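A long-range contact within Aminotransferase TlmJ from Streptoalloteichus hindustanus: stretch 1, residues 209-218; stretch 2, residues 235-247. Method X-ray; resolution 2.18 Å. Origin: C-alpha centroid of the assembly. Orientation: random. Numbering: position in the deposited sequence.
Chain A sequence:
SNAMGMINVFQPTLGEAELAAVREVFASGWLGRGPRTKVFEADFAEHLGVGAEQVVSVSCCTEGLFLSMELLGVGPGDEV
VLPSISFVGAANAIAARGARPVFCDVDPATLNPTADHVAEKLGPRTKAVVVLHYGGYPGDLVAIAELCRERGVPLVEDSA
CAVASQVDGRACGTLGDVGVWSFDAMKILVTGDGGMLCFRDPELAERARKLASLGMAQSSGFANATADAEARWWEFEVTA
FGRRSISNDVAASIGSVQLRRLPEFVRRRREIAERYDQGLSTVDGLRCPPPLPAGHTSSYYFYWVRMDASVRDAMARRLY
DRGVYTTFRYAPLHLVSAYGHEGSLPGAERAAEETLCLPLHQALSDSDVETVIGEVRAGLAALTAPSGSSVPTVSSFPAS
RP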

# COMPACT_ATOMS: atom_id res chain seq x y z
N ARG A 209 11.61 -4.80 -8.30
CA ARG A 209 11.95 -4.93 -6.88
C ARG A 209 12.57 -3.64 -6.35
O ARG A 209 12.26 -3.21 -5.24
CB ARG A 209 12.90 -6.11 -6.67
CG ARG A 209 12.26 -7.46 -6.89
CD ARG A 209 13.23 -8.60 -6.61
NE ARG A 209 12.57 -9.89 -6.73
CZ ARG A 209 12.57 -10.63 -7.84
NH1 ARG A 209 13.20 -10.21 -8.92
NH2 ARG A 209 11.93 -11.80 -7.86
N LYS A 210 13.46 -3.02 -7.13
CA LYS A 210 14.07 -1.77 -6.70
C LYS A 210 13.06 -0.63 -6.70
O LYS A 210 12.96 0.13 -5.74
CB LYS A 210 15.26 -1.43 -7.60
CG LYS A 210 16.49 -2.29 -7.35
CD LYS A 210 17.54 -2.08 -8.43
CE LYS A 210 17.86 -0.60 -8.62
NZ LYS A 210 18.83 -0.38 -9.73
N LEU A 211 12.28 -0.51 -7.78
CA LEU A 211 11.29 0.56 -7.87
C LEU A 211 10.25 0.44 -6.75
O LEU A 211 9.84 1.46 -6.17
CB LEU A 211 10.61 0.54 -9.24
CG LEU A 211 9.61 1.66 -9.50
CD1 LEU A 211 10.28 3.02 -9.38
CD2 LEU A 211 8.97 1.50 -10.87
N ALA A 212 9.83 -0.78 -6.43
CA ALA A 212 8.89 -0.97 -5.33
C ALA A 212 9.50 -0.62 -3.98
O ALA A 212 8.76 -0.30 -3.05
CB ALA A 212 8.38 -2.42 -5.31
N SER A 213 10.82 -0.67 -3.86
CA SER A 213 11.51 -0.30 -2.63
C SER A 213 12.11 1.10 -2.72
O SER A 213 13.30 1.30 -2.49
CB SER A 213 12.59 -1.33 -2.30
OG SER A 213 12.02 -2.55 -1.89
N LEU A 214 11.27 2.08 -3.09
CA LEU A 214 11.63 3.50 -3.10
C LEU A 214 12.73 3.82 -4.11
O LEU A 214 13.39 4.86 -4.01
CB LEU A 214 12.05 3.97 -1.70
CG LEU A 214 10.98 3.90 -0.62
CD1 LEU A 214 11.61 3.66 0.74
CD2 LEU A 214 10.17 5.19 -0.59
N GLY A 215 12.95 2.94 -5.09
CA GLY A 215 14.02 3.15 -6.05
C GLY A 215 15.41 3.03 -5.49
O GLY A 215 16.37 3.42 -6.16
N MSE A 216 15.57 2.50 -4.28
CA MSE A 216 16.88 2.39 -3.64
C MSE A 216 17.72 1.26 -4.22
O MSE A 216 17.20 0.26 -4.70
CB MSE A 216 16.72 2.18 -2.13
CG MSE A 216 16.21 3.40 -1.38
SE MSE A 216 16.19 3.12 0.56
CE MSE A 216 14.82 1.74 0.65
N ALA A 217 19.04 1.43 -4.15
CA ALA A 217 19.98 0.39 -4.55
C ALA A 217 21.26 0.55 -3.73
O ALA A 217 21.53 1.60 -3.16
CB ALA A 217 20.29 0.46 -6.05
N GLN A 218 22.04 -0.53 -3.68
CA GLN A 218 23.29 -0.54 -2.93
C GLN A 218 24.38 0.22 -3.68
O GLN A 218 24.63 -0.03 -4.86
CB GLN A 218 23.74 -1.97 -2.65
N GLU A 235 23.87 3.38 4.04
CA GLU A 235 23.90 4.33 2.94
C GLU A 235 23.38 3.67 1.67
O GLU A 235 23.51 2.46 1.48
CB GLU A 235 25.31 4.87 2.73
CG GLU A 235 25.36 6.27 2.16
CD GLU A 235 26.68 6.97 2.42
OE1 GLU A 235 27.59 6.33 2.99
OE2 GLU A 235 26.80 8.16 2.06
N PHE A 236 22.80 4.48 0.79
CA PHE A 236 22.12 3.97 -0.39
C PHE A 236 22.18 5.00 -1.51
O PHE A 236 22.53 6.16 -1.30
CB PHE A 236 20.66 3.61 -0.08
CG PHE A 236 19.88 4.75 0.50
CD1 PHE A 236 19.21 5.64 -0.32
CD2 PHE A 236 19.82 4.95 1.87
CE1 PHE A 236 18.49 6.70 0.21
CE2 PHE A 236 19.10 6.00 2.41
CZ PHE A 236 18.44 6.88 1.58
N GLU A 237 21.83 4.55 -2.71
CA GLU A 237 21.65 5.41 -3.87
C GLU A 237 20.22 5.29 -4.38
O GLU A 237 19.54 4.29 -4.14
CB GLU A 237 22.65 5.06 -4.99
N VAL A 238 19.77 6.32 -5.09
CA VAL A 238 18.41 6.39 -5.61
C VAL A 238 18.47 6.37 -7.13
O VAL A 238 19.06 7.26 -7.75
CB VAL A 238 17.68 7.64 -5.10
CG1 VAL A 238 16.30 7.75 -5.74
CG2 VAL A 238 17.56 7.61 -3.58
N THR A 239 17.87 5.34 -7.73
CA THR A 239 17.82 5.19 -9.18
C THR A 239 16.46 5.55 -9.76
O THR A 239 16.33 5.62 -10.99
CB THR A 239 18.16 3.75 -9.57
OG1 THR A 239 17.13 2.87 -9.12
CG2 THR A 239 19.49 3.33 -8.96
N ALA A 240 15.46 5.77 -8.92
CA ALA A 240 14.13 6.15 -9.36
C ALA A 240 13.38 6.72 -8.17
O ALA A 240 13.56 6.26 -7.04
CB ALA A 240 13.37 4.96 -9.96
N PHE A 241 12.55 7.73 -8.42
CA PHE A 241 11.77 8.39 -7.37
C PHE A 241 10.55 7.54 -7.01
O PHE A 241 9.40 7.95 -7.13
CB PHE A 241 11.38 9.79 -7.80
CG PHE A 241 12.55 10.66 -8.19
CD1 PHE A 241 13.66 10.74 -7.37
CD2 PHE A 241 12.53 11.38 -9.37
CE1 PHE A 241 14.74 11.54 -7.72
CE2 PHE A 241 13.61 12.18 -9.73
CZ PHE A 241 14.71 12.25 -8.90
N GLY A 242 10.83 6.32 -6.54
CA GLY A 242 9.78 5.35 -6.32
C GLY A 242 9.06 5.53 -5.00
O GLY A 242 9.58 6.10 -4.03
N ARG A 243 7.82 5.04 -4.97
CA ARG A 243 7.04 4.96 -3.74
C ARG A 243 7.48 3.74 -2.95
O ARG A 243 8.44 3.04 -3.31
CB ARG A 243 5.54 4.91 -4.07
CG ARG A 243 5.02 6.12 -4.82
CD ARG A 243 3.55 5.95 -5.20
NE ARG A 243 3.34 4.77 -6.03
CZ ARG A 243 3.45 4.76 -7.35
NH1 ARG A 243 3.78 5.87 -8.01
NH2 ARG A 243 3.24 3.64 -8.02
N ARG A 244 6.80 3.46 -1.84
CA ARG A 244 7.00 2.24 -1.07
C ARG A 244 5.85 1.31 -1.41
O ARG A 244 4.72 1.50 -0.96
CB ARG A 244 7.08 2.54 0.43
CG ARG A 244 7.55 1.37 1.28
CD ARG A 244 7.68 1.79 2.73
NE ARG A 244 8.09 0.70 3.62
CZ ARG A 244 7.24 -0.10 4.26
NH1 ARG A 244 5.93 0.06 4.09
NH2 ARG A 244 7.69 -1.06 5.06
N SER A 245 6.14 0.29 -2.22
CA SER A 245 5.11 -0.53 -2.85
C SER A 245 5.22 -2.00 -2.44
O SER A 245 4.81 -2.89 -3.18
CB SER A 245 5.19 -0.40 -4.37
OG SER A 245 5.22 0.96 -4.76
N ILE A 246 5.78 -2.26 -1.27
CA ILE A 246 6.04 -3.62 -0.83
C ILE A 246 4.93 -4.08 0.10
O ILE A 246 4.14 -3.29 0.61
CB ILE A 246 7.42 -3.73 -0.13
CG1 ILE A 246 7.47 -2.81 1.09
CG2 ILE A 246 8.54 -3.41 -1.11
CD1 ILE A 246 8.72 -2.97 1.93
N SER A 247 4.87 -5.39 0.31
CA SER A 247 3.99 -6.00 1.29
C SER A 247 4.81 -6.33 2.54
O SER A 247 5.95 -5.89 2.69
CB SER A 247 3.30 -7.23 0.70
OG SER A 247 2.24 -7.67 1.53
O HOH W 1 7.20 2.37 -6.22

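How do the two backbones hold together? They run antiparallel, and the bonding is clearest where Ala217 faces Glu237: Ala217 N donates to Glu237 O at 2.9 Å, and Glu237 N returns a bond to Ala217 O at 3.0 Å. Next along, Gly215 O accepts from both Thr239 N (2.9 Å) and Thr239 OG1 (3.1 Å). Within the type I' turn from Ser213 to Met216, the bond from Leu214 N to Arg243 O (3.0 Å) is weak; just before the turn, Ser245 N reaches Ala212 O at 2.8 Å, nearly straight.

Why do two glycines meet here? Backbone lies where a side chain would go. A CB on Gly215 would clash with Ala240 O, and one on Gly242 with Leu211 O. The close approach lets Gly215 CA point its hydrogen at Ala240 O, 3.3 Å away.

Which side chains pack together? Selenomethionine Met216 sets its SE over one face of the Phe236 ring, 4.0 Å from the centroid, a favourable pairing of a polarisable atom with pi electrons. Nearer the helix, Leu211 CD1 meets Ala240 CB at 3.7 Å, and Ala212 CB lies 4.3 Å from Ile246 CG2.

Does water contribute? Water 1 links the stretches by donating to Leu211 O and Ser245 OG, both at 2.8 Å.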